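Local coordinates for putative uncharacterized protein (Toxoplasma gondii, PDB 4FBD) that is of unknown function but belongs to the DUF3228 family of conserved proteins, here from a parasite, with two separate mixed beta sheets in its chain, at residues C90-I95 with K192-M197; A148-I153 with I184-Q189. All coordinates share one frame; numbering follows the deposited sequence.

Contact 1. Residues C90-I95 with K192-M197; sequences CRHLYI and KYSLPM
Lys192 lies across one face of the Tyr94 ring, using both its backbone and its side chain. Its CA stands 4.2 Å from the ring centroid and only 6° off the ring normal, a CH-pi contact, while its carbonyl carbon C sits 3.7 Å from Tyr94 CZ, over the same face but offset toward the rim. The aliphatic chain then runs back past the ring in the opposite direction to the tyrosine side chain, bending at chi2 (-87°) so that Lys192 CD reaches 3.8 Å from Tyr94 CB. At the hydroxyl end of the ring, Ser194 N lies near the ring plane without being hydrogen-bonded, and the model there is too tight to trust in detail. The second point of contact is looser: Ser194 OG comes obliquely to the His92 ring, 3.5 Å from His92 CE1.

Both aromatic side chains rise from strand 90-96 onto one face of its sheet, with Tyr94 CZ at the edge of the imidazole and in its plane. Asp151 OD1 on the adjoining strand is hydrogen-bonded to His92 ND1, which probably limits rotation of that ring. On the loop side, Tyr193 and Leu195 pack on Tyr228 of helix 219-229. Between these two segments the contact is CH-pi and van der Waals packing, so the polar bonds that place the loop come from other parts of the chain, among them Ser225 and Trp229.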
ATOM      1  N   CYS A  90     -12.085   1.465 -26.051  1.00 75.59           N
ATOM      2  CA  CYS A  90     -12.538   0.609 -24.979  1.00 71.14           C
ATOM      3  C   CYS A  90     -13.957   0.994 -24.608  1.00 65.09           C
ATOM      4  O   CYS A  90     -14.332   2.157 -24.643  1.00 67.58           O
ATOM      5  CB  CYS A  90     -11.650   0.721 -23.738  1.00 71.48           C
ATOM      6  SG  CYS A  90     -12.193  -0.428 -22.458  1.00 75.19           S
ATOM      7  N   ARG A  91     -14.747   0.002 -24.240  1.00 58.37           N
ATOM      8  CA  ARG A  91     -16.121   0.232 -23.835  1.00 52.04           C
ATOM      9  C   ARG A  91     -16.524  -0.898 -22.974  1.00 46.96           C
ATOM     10  O   ARG A  91     -15.914  -1.920 -23.042  1.00 47.19           O
ATOM     11  CB  ARG A  91     -17.019   0.332 -25.055  1.00 52.81           C
ATOM     12  CG  ARG A  91     -18.454   0.008 -24.796  1.00 44.07           C
ATOM     13  CD  ARG A  91     -19.283   0.803 -25.629  1.00 52.62           C
ATOM     14  NE  ARG A  91     -19.279   2.218 -25.215  1.00 54.37           N
ATOM     15  CZ  ARG A  91     -19.791   3.199 -25.964  1.00 63.92           C
ATOM     16  NH1 ARG A  91     -20.318   2.924 -27.167  1.00 63.80           N
ATOM     17  NH2 ARG A  91     -19.768   4.457 -25.532  1.00 71.87           N
ATOM     18  N   HIS A  92     -17.532  -0.728 -22.131  1.00 45.69           N
ATOM     19  CA  HIS A  92     -17.951  -1.848 -21.315  1.00 43.76           C
ATOM     20  C   HIS A  92     -19.414  -1.807 -20.904  1.00 41.81           C
ATOM     21  O   HIS A  92     -20.030  -0.761 -20.907  1.00 44.21           O
ATOM     22  CB  HIS A  92     -17.027  -1.958 -20.100  1.00 43.63           C
ATOM     23  CG  HIS A  92     -17.154  -0.830 -19.135  1.00 44.46           C
ATOM     24  ND1 HIS A  92     -17.723  -0.986 -17.887  1.00 44.95           N
ATOM     25  CD2 HIS A  92     -16.819   0.478 -19.239  1.00 45.10           C
ATOM     26  CE1 HIS A  92     -17.706   0.173 -17.253  1.00 44.01           C
ATOM     27  NE2 HIS A  92     -17.168   1.077 -18.051  1.00 48.45           N
ATOM     28  N   LEU A  93     -19.969  -2.967 -20.587  1.00 39.37           N
ATOM     29  CA  LEU A  93     -21.341  -3.040 -20.125  1.00 40.25           C
ATOM     30  C   LEU A  93     -21.474  -4.086 -19.024  1.00 40.05           C
ATOM     31  O   LEU A  93     -20.669  -5.014 -18.937  1.00 41.09           O
ATOM     32  CB  LEU A  93     -22.308  -3.411 -21.245  1.00 41.18           C
ATOM     33  CG  LEU A  93     -22.018  -4.732 -21.942  1.00 40.99           C
ATOM     34  CD1 LEU A  93     -23.265  -5.297 -22.636  1.00 37.48           C
ATOM     35  CD2 LEU A  93     -20.838  -4.539 -22.919  1.00 36.99           C
ATOM     36  N   TYR A  94     -22.513  -3.920 -18.216  1.00 39.00           N
ATOM     37  CA  TYR A  94     -22.847  -4.823 -17.129  1.00 37.94           C
ATOM     38  C   TYR A  94     -24.048  -5.616 -17.498  1.00 37.52           C
ATOM     39  O   TYR A  94     -25.002  -5.056 -17.972  1.00 42.28           O
ATOM     40  CB  TYR A  94     -23.190  -4.029 -15.870  1.00 38.93           C
ATOM     41  CG  TYR A  94     -22.028  -3.238 -15.449  1.00 38.06           C
ATOM     42  CD1 TYR A  94     -20.982  -3.846 -14.780  1.00 42.07           C
ATOM     43  CD2 TYR A  94     -21.920  -1.908 -15.770  1.00 37.54           C
ATOM     44  CE1 TYR A  94     -19.875  -3.145 -14.424  1.00 41.63           C
ATOM     45  CE2 TYR A  94     -20.813  -1.184 -15.387  1.00 40.82           C
ATOM     46  CZ  TYR A  94     -19.795  -1.825 -14.715  1.00 37.01           C
ATOM     47  OH  TYR A  94     -18.671  -1.170 -14.374  1.00 40.44           O
ATOM     48  N   ILE A  95     -23.982  -6.928 -17.324  1.00 37.64           N
ATOM     49  CA  ILE A  95     -25.096  -7.799 -17.590  1.00 37.78           C
ATOM     50  C   ILE A  95     -25.252  -8.754 -16.371  1.00 39.05           C
ATOM     51  O   ILE A  95     -24.308  -8.922 -15.563  1.00 39.45           O
ATOM     52  CB  ILE A  95     -24.869  -8.642 -18.868  1.00 38.75           C
ATOM     53  CG1 ILE A  95     -23.738  -9.660 -18.653  1.00 40.78           C
ATOM     54  CG2 ILE A  95     -24.539  -7.748 -20.088  1.00 33.63           C
ATOM     55  CD1 ILE A  95     -23.534 -10.641 -19.839  1.00 36.33           C
ATOM     56  N   LYS A 192     -22.019  -2.251  -9.907  1.00 40.43           N
ATOM     57  CA  LYS A 192     -22.386  -1.751 -11.243  1.00 43.17           C
ATOM     58  C   LYS A 192     -21.506  -0.560 -11.645  1.00 39.66           C
ATOM     59  O   LYS A 192     -21.997   0.399 -12.200  1.00 37.30           O
ATOM     60  CB  LYS A 192     -23.860  -1.302 -11.250  1.00 48.54           C
ATOM     61  CG  LYS A 192     -24.898  -2.121 -12.043  1.00 58.75           C
ATOM     62  CD  LYS A 192     -24.959  -1.650 -13.528  1.00 65.72           C
ATOM     63  CE  LYS A 192     -26.302  -1.975 -14.243  1.00 72.28           C
ATOM     64  NZ  LYS A 192     -26.622  -3.427 -14.348  1.00 78.67           N
ATOM     65  N   TYR A 193     -20.213  -0.608 -11.325  1.00 37.37           N
ATOM     66  CA  TYR A 193     -19.280   0.434 -11.735  1.00 35.79           C
ATOM     67  C   TYR A 193     -17.878  -0.177 -11.823  1.00 35.00           C
ATOM     68  O   TYR A 193     -17.652  -1.281 -11.328  1.00 36.91           O
ATOM     69  CB  TYR A 193     -19.366   1.685 -10.827  1.00 35.16           C
ATOM     70  CG  TYR A 193     -19.033   1.449  -9.374  1.00 34.82           C
ATOM     71  CD1 TYR A 193     -20.017   1.048  -8.459  1.00 32.81           C
ATOM     72  CD2 TYR A 193     -17.742   1.621  -8.908  1.00 36.15           C
ATOM     73  CE1 TYR A 193     -19.707   0.808  -7.121  1.00 33.65           C
ATOM     74  CE2 TYR A 193     -17.419   1.382  -7.561  1.00 38.25           C
ATOM     75  CZ  TYR A 193     -18.403   0.984  -6.683  1.00 35.68           C
ATOM     76  OH  TYR A 193     -18.082   0.774  -5.370  1.00 43.02           O
ATOM     77  N   SER A 194     -16.971   0.486 -12.533  1.00 36.05           N
ATOM     78  CA  SER A 194     -15.597  -0.007 -12.694  1.00 38.39           C
ATOM     79  C   SER A 194     -14.955  -0.108 -11.336  1.00 38.22           C
ATOM     80  O   SER A 194     -14.878   0.860 -10.605  1.00 37.13           O
ATOM     81  CB  SER A 194     -14.752   0.933 -13.549  1.00 40.01           C
ATOM     82  OG  SER A 194     -15.195   0.960 -14.900  1.00 44.35           O
ATOM     83  N   LEU A 195     -14.489  -1.286 -10.986  1.00 39.52           N
ATOM     84  CA  LEU A 195     -13.894  -1.440  -9.688  1.00 40.98           C
ATOM     85  C   LEU A 195     -12.540  -0.705  -9.718  1.00 40.67           C
ATOM     86  O   LEU A 195     -11.751  -0.878 -10.663  1.00 43.37           O
ATOM     87  CB  LEU A 195     -13.747  -2.915  -9.386  1.00 43.98           C
ATOM     88  CG  LEU A 195     -14.363  -3.342  -8.067  1.00 48.91           C
ATOM     89  CD1 LEU A 195     -15.842  -2.870  -8.025  1.00 50.25           C
ATOM     90  CD2 LEU A 195     -14.254  -4.849  -7.913  1.00 47.80           C
ATOM     91  N   PRO A 196     -12.274   0.140  -8.704  1.00 38.70           N
ATOM     92  CA  PRO A 196     -11.022   0.872  -8.683  1.00 41.58           C
ATOM     93  C   PRO A 196      -9.820  -0.027  -8.565  1.00 41.69           C
ATOM     94  O   PRO A 196      -9.874  -1.025  -7.866  1.00 42.78           O
ATOM     95  CB  PRO A 196     -11.143   1.741  -7.429  1.00 40.84           C
ATOM     96  CG  PRO A 196     -12.092   1.017  -6.576  1.00 39.02           C
ATOM     97  CD  PRO A 196     -13.061   0.386  -7.485  1.00 38.04           C
ATOM     98  N   MET A 197      -8.739   0.314  -9.243  1.00 44.47           N
ATOM     99  CA  MET A 197      -7.535  -0.484  -9.129  1.00 47.70           C
ATOM    100  C   MET A 197      -7.045  -0.290  -7.693  1.00 46.70           C
ATOM    101  O   MET A 197      -7.490   0.634  -7.003  1.00 46.39           O
ATOM    102  CB  MET A 197      -6.469  -0.052 -10.143  1.00 51.19           C
ATOM    103  CG  MET A 197      -5.800   1.275  -9.863  1.00 59.67           C
ATOM    104  SD  MET A 197      -4.766   1.909 -11.245  1.00 71.91           S
ATOM    105  CE  MET A 197      -6.031   2.319 -12.450  1.00 69.88           C
TER

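Contact 2. Residues A148-I153 with I184-Q189; sequences AFLDLI and IAVKAQ
Strands 149-153 and 184-189 pair as antiparallel neighbours in the mixed sheet, with a classic beta bulge where Ile184 and Ala185 both face Ile153. Ile153 N donates to Ala185 O at 2.9 Å and Ile153 O accepts from Ile184 N at 3.0 Å; Asp151 with Lys187 and Phe149 with Gln189 form the other hydrogen-bonded pairs.

On the face carrying Leu150, Leu152, Val186 and Ala188, the contact is mostly between methyl groups. Val186 CG1, anti to the backbone N (chi1 -178°), touches both leucines, 3.8 Å from Leu152 CD2 and 4.0 Å from Leu150 CD2. The Leu152 and Val186 side chains run alongside each other in one direction, whereas Leu150 CD2 also reaches across to Ala188, meeting its CA as well as its CB.

The other face is mixed. Ile153 CG1 rests on Ala185 CB at 3.8 Å, and the end of Ile184, the bulge residue, brings its CD1 to Ile153 CG2. Further along, Gln189 leaves the backbone with CG between N and the carbonyl carbon (chi1 60°), then extends toward Asp151, the amide and carboxylate planes 73° apart. Gln189 NE2 is engaged by Tyr193 O and Glu191 O, and Asp151 OD1 by His92 ND1. Gln189 OE1 and Asp151 OD2 share one water, which donates to both, 2.6 Å from Gln189 OE1 and 2.8 Å from Asp151 OD2.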
ATOM      1  N   ALA A 148     -23.213 -10.662  -8.651  1.00 39.61           N
ATOM      2  CA  ALA A 148     -24.407 -10.110  -9.218  1.00 39.09           C
ATOM      3  C   ALA A 148     -24.284  -9.807 -10.726  1.00 39.87           C
ATOM      4  O   ALA A 148     -25.242 -10.015 -11.502  1.00 39.87           O
ATOM      5  CB  ALA A 148     -24.757  -8.863  -8.459  1.00 38.62           C
ATOM      6  N   PHE A 149     -23.101  -9.370 -11.153  1.00 40.23           N
ATOM      7  CA  PHE A 149     -22.912  -8.956 -12.539  1.00 39.59           C
ATOM      8  C   PHE A 149     -21.610  -9.367 -13.176  1.00 38.54           C
ATOM      9  O   PHE A 149     -20.700  -9.829 -12.516  1.00 39.54           O
ATOM     10  CB  PHE A 149     -22.919  -7.422 -12.614  1.00 41.01           C
ATOM     11  CG  PHE A 149     -24.102  -6.782 -11.965  1.00 43.64           C
ATOM     12  CD1 PHE A 149     -25.343  -6.805 -12.581  1.00 48.88           C
ATOM     13  CD2 PHE A 149     -23.964  -6.110 -10.751  1.00 47.53           C
ATOM     14  CE1 PHE A 149     -26.448  -6.201 -11.972  1.00 53.83           C
ATOM     15  CE2 PHE A 149     -25.060  -5.509 -10.136  1.00 48.89           C
ATOM     16  CZ  PHE A 149     -26.296  -5.550 -10.741  1.00 50.29           C
ATOM     17  N   LEU A 150     -21.563  -9.194 -14.495  1.00 37.79           N
ATOM     18  CA  LEU A 150     -20.367  -9.368 -15.282  1.00 36.69           C
ATOM     19  C   LEU A 150     -20.101  -8.022 -15.956  1.00 37.20           C
ATOM     20  O   LEU A 150     -20.999  -7.456 -16.596  1.00 37.51           O
ATOM     21  CB  LEU A 150     -20.546 -10.443 -16.355  1.00 37.58           C
ATOM     22  CG  LEU A 150     -20.873 -11.836 -15.827  1.00 37.27           C
ATOM     23  CD1 LEU A 150     -21.180 -12.764 -16.966  1.00 36.52           C
ATOM     24  CD2 LEU A 150     -19.727 -12.354 -14.933  1.00 34.21           C
ATOM     25  N   ASP A 151     -18.896  -7.490 -15.768  1.00 36.84           N
ATOM     26  CA  ASP A 151     -18.483  -6.269 -16.416  1.00 37.30           C
ATOM     27  C   ASP A 151     -17.822  -6.830 -17.659  1.00 38.67           C
ATOM     28  O   ASP A 151     -16.805  -7.537 -17.559  1.00 40.78           O
ATOM     29  CB  ASP A 151     -17.493  -5.503 -15.544  1.00 39.07           C
ATOM     30  CG  ASP A 151     -17.213  -4.081 -16.044  1.00 43.34           C
ATOM     31  OD1 ASP A 151     -17.765  -3.675 -17.091  1.00 39.19           O
ATOM     32  OD2 ASP A 151     -16.436  -3.354 -15.349  1.00 49.44           O
ATOM     33  N   LEU A 152     -18.434  -6.599 -18.816  1.00 38.01           N
ATOM     34  CA  LEU A 152     -17.889  -7.078 -20.078  1.00 38.88           C
ATOM     35  C   LEU A 152     -17.078  -5.955 -20.674  1.00 41.02           C
ATOM     36  O   LEU A 152     -17.611  -4.859 -20.928  1.00 40.32           O
ATOM     37  CB  LEU A 152     -18.990  -7.477 -21.032  1.00 37.22           C
ATOM     38  CG  LEU A 152     -19.956  -8.564 -20.562  1.00 38.76           C
ATOM     39  CD1 LEU A 152     -21.057  -8.799 -21.646  1.00 35.41           C
ATOM     40  CD2 LEU A 152     -19.194  -9.828 -20.211  1.00 32.66           C
ATOM     41  N   ILE A 153     -15.790  -6.198 -20.881  1.00 43.20           N
ATOM     42  CA  ILE A 153     -14.937  -5.150 -21.428  1.00 47.73           C
ATOM     43  C   ILE A 153     -14.803  -5.402 -22.901  1.00 48.58           C
ATOM     44  O   ILE A 153     -14.461  -6.512 -23.302  1.00 49.74           O
ATOM     45  CB  ILE A 153     -13.545  -5.141 -20.805  1.00 51.67           C
ATOM     46  CG1 ILE A 153     -13.629  -5.216 -19.276  1.00 53.75           C
ATOM     47  CG2 ILE A 153     -12.789  -3.890 -21.254  1.00 56.46           C
ATOM     48  CD1 ILE A 153     -14.387  -4.068 -18.669  1.00 59.24           C
ATOM     49  N   ILE A 184     -13.038  -8.813 -24.639  1.00 51.94           N
ATOM     50  CA  ILE A 184     -11.656  -9.204 -24.388  1.00 58.62           C
ATOM     51  C   ILE A 184     -11.420  -9.535 -22.891  1.00 60.27           C
ATOM     52  O   ILE A 184     -10.439 -10.184 -22.533  1.00 65.96           O
ATOM     53  CB  ILE A 184     -10.652  -8.144 -24.911  1.00 63.77           C
ATOM     54  CG1 ILE A 184     -10.875  -6.776 -24.281  1.00 61.44           C
ATOM     55  CG2 ILE A 184     -10.719  -8.015 -26.431  1.00 64.41           C
ATOM     56  CD1 ILE A 184     -10.343  -6.639 -22.897  1.00 66.05           C
ATOM     57  N   ALA A 185     -12.344  -9.107 -22.037  1.00 55.71           N
ATOM     58  CA  ALA A 185     -12.268  -9.393 -20.611  1.00 57.14           C
ATOM     59  C   ALA A 185     -13.661  -9.493 -20.041  1.00 50.79           C
ATOM     60  O   ALA A 185     -14.585  -8.841 -20.515  1.00 47.88           O
ATOM     61  CB  ALA A 185     -11.471  -8.300 -19.866  1.00 59.51           C
ATOM     62  N   VAL A 186     -13.791 -10.309 -19.001  1.00 52.21           N
ATOM     63  CA  VAL A 186     -15.047 -10.512 -18.281  1.00 47.06           C
ATOM     64  C   VAL A 186     -14.731 -10.512 -16.799  1.00 47.73           C
ATOM     65  O   VAL A 186     -13.945 -11.305 -16.328  1.00 51.21           O
ATOM     66  CB  VAL A 186     -15.699 -11.859 -18.636  1.00 48.89           C
ATOM     67  CG1 VAL A 186     -17.010 -11.991 -17.899  1.00 46.26           C
ATOM     68  CG2 VAL A 186     -15.891 -11.977 -20.126  1.00 45.81           C
ATOM     69  N   LYS A 187     -15.358  -9.610 -16.062  1.00 47.30           N
ATOM     70  CA  LYS A 187     -15.106  -9.473 -14.646  1.00 46.73           C
ATOM     71  C   LYS A 187     -16.354  -9.686 -13.838  1.00 41.97           C
ATOM     72  O   LYS A 187     -17.289  -8.907 -13.956  1.00 39.47           O
ATOM     73  CB  LYS A 187     -14.624  -8.054 -14.392  1.00 49.63           C
ATOM     74  CG  LYS A 187     -13.152  -7.847 -14.435  1.00 59.67           C
ATOM     75  CD  LYS A 187     -12.554  -8.121 -13.060  1.00 67.87           C
ATOM     76  CE  LYS A 187     -13.075  -7.114 -12.004  1.00 65.50           C
ATOM     77  NZ  LYS A 187     -12.345  -7.239 -10.708  1.00 70.40           N
ATOM     78  N   ALA A 188     -16.361 -10.717 -13.005  1.00 41.37           N
ATOM     79  CA  ALA A 188     -17.486 -10.968 -12.115  1.00 39.50           C
ATOM     80  C   ALA A 188     -17.328 -10.036 -10.935  1.00 38.09           C
ATOM     81  O   ALA A 188     -16.254  -9.994 -10.304  1.00 41.65           O
ATOM     82  CB  ALA A 188     -17.514 -12.400 -11.643  1.00 41.79           C
ATOM     83  N   GLN A 189     -18.387  -9.281 -10.642  1.00 34.23           N
ATOM     84  CA  GLN A 189     -18.366  -8.357  -9.537  1.00 34.11           C
ATOM     85  C   GLN A 189     -19.797  -8.029  -9.114  1.00 35.63           C
ATOM     86  O   GLN A 189     -20.750  -8.308  -9.836  1.00 34.80           O
ATOM     87  CB  GLN A 189     -17.584  -7.100  -9.913  1.00 36.10           C
ATOM     88  CG  GLN A 189     -18.148  -6.323 -11.109  1.00 35.06           C
ATOM     89  CD  GLN A 189     -17.305  -5.138 -11.465  1.00 37.28           C
ATOM     90  OE1 GLN A 189     -16.151  -5.301 -11.835  1.00 40.77           O
ATOM     91  NE2 GLN A 189     -17.882  -3.914 -11.380  1.00 35.94           N
TER
HETATM   92  O   HOH W   1     -14.849  -3.361 -13.058  1.00 37.10           O

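Overall arrangement
The centres of the two contacts lie about 7 Å apart, and both involve the five-stranded mixed sheet, in which strand 149-156 runs between strands 90-96 and 181-189; 192-197 is a loop packed against it. Along the chain the order is 90-95, 148-153, 184-189, 192-197, so the strand pair of contact 2 falls between the two segments of contact 1. After strand 181-189 the chain passes back over the sheet to meet strand 90-96, two strands away, before helix 199-204. The contacts also touch directly: Leu93 O is 2.7 Å from Leu152 N, a probable backbone hydrogen bond. Together they connect three adjacent strands and the loop that returns across them, within the functionally unassigned DUF3228 region.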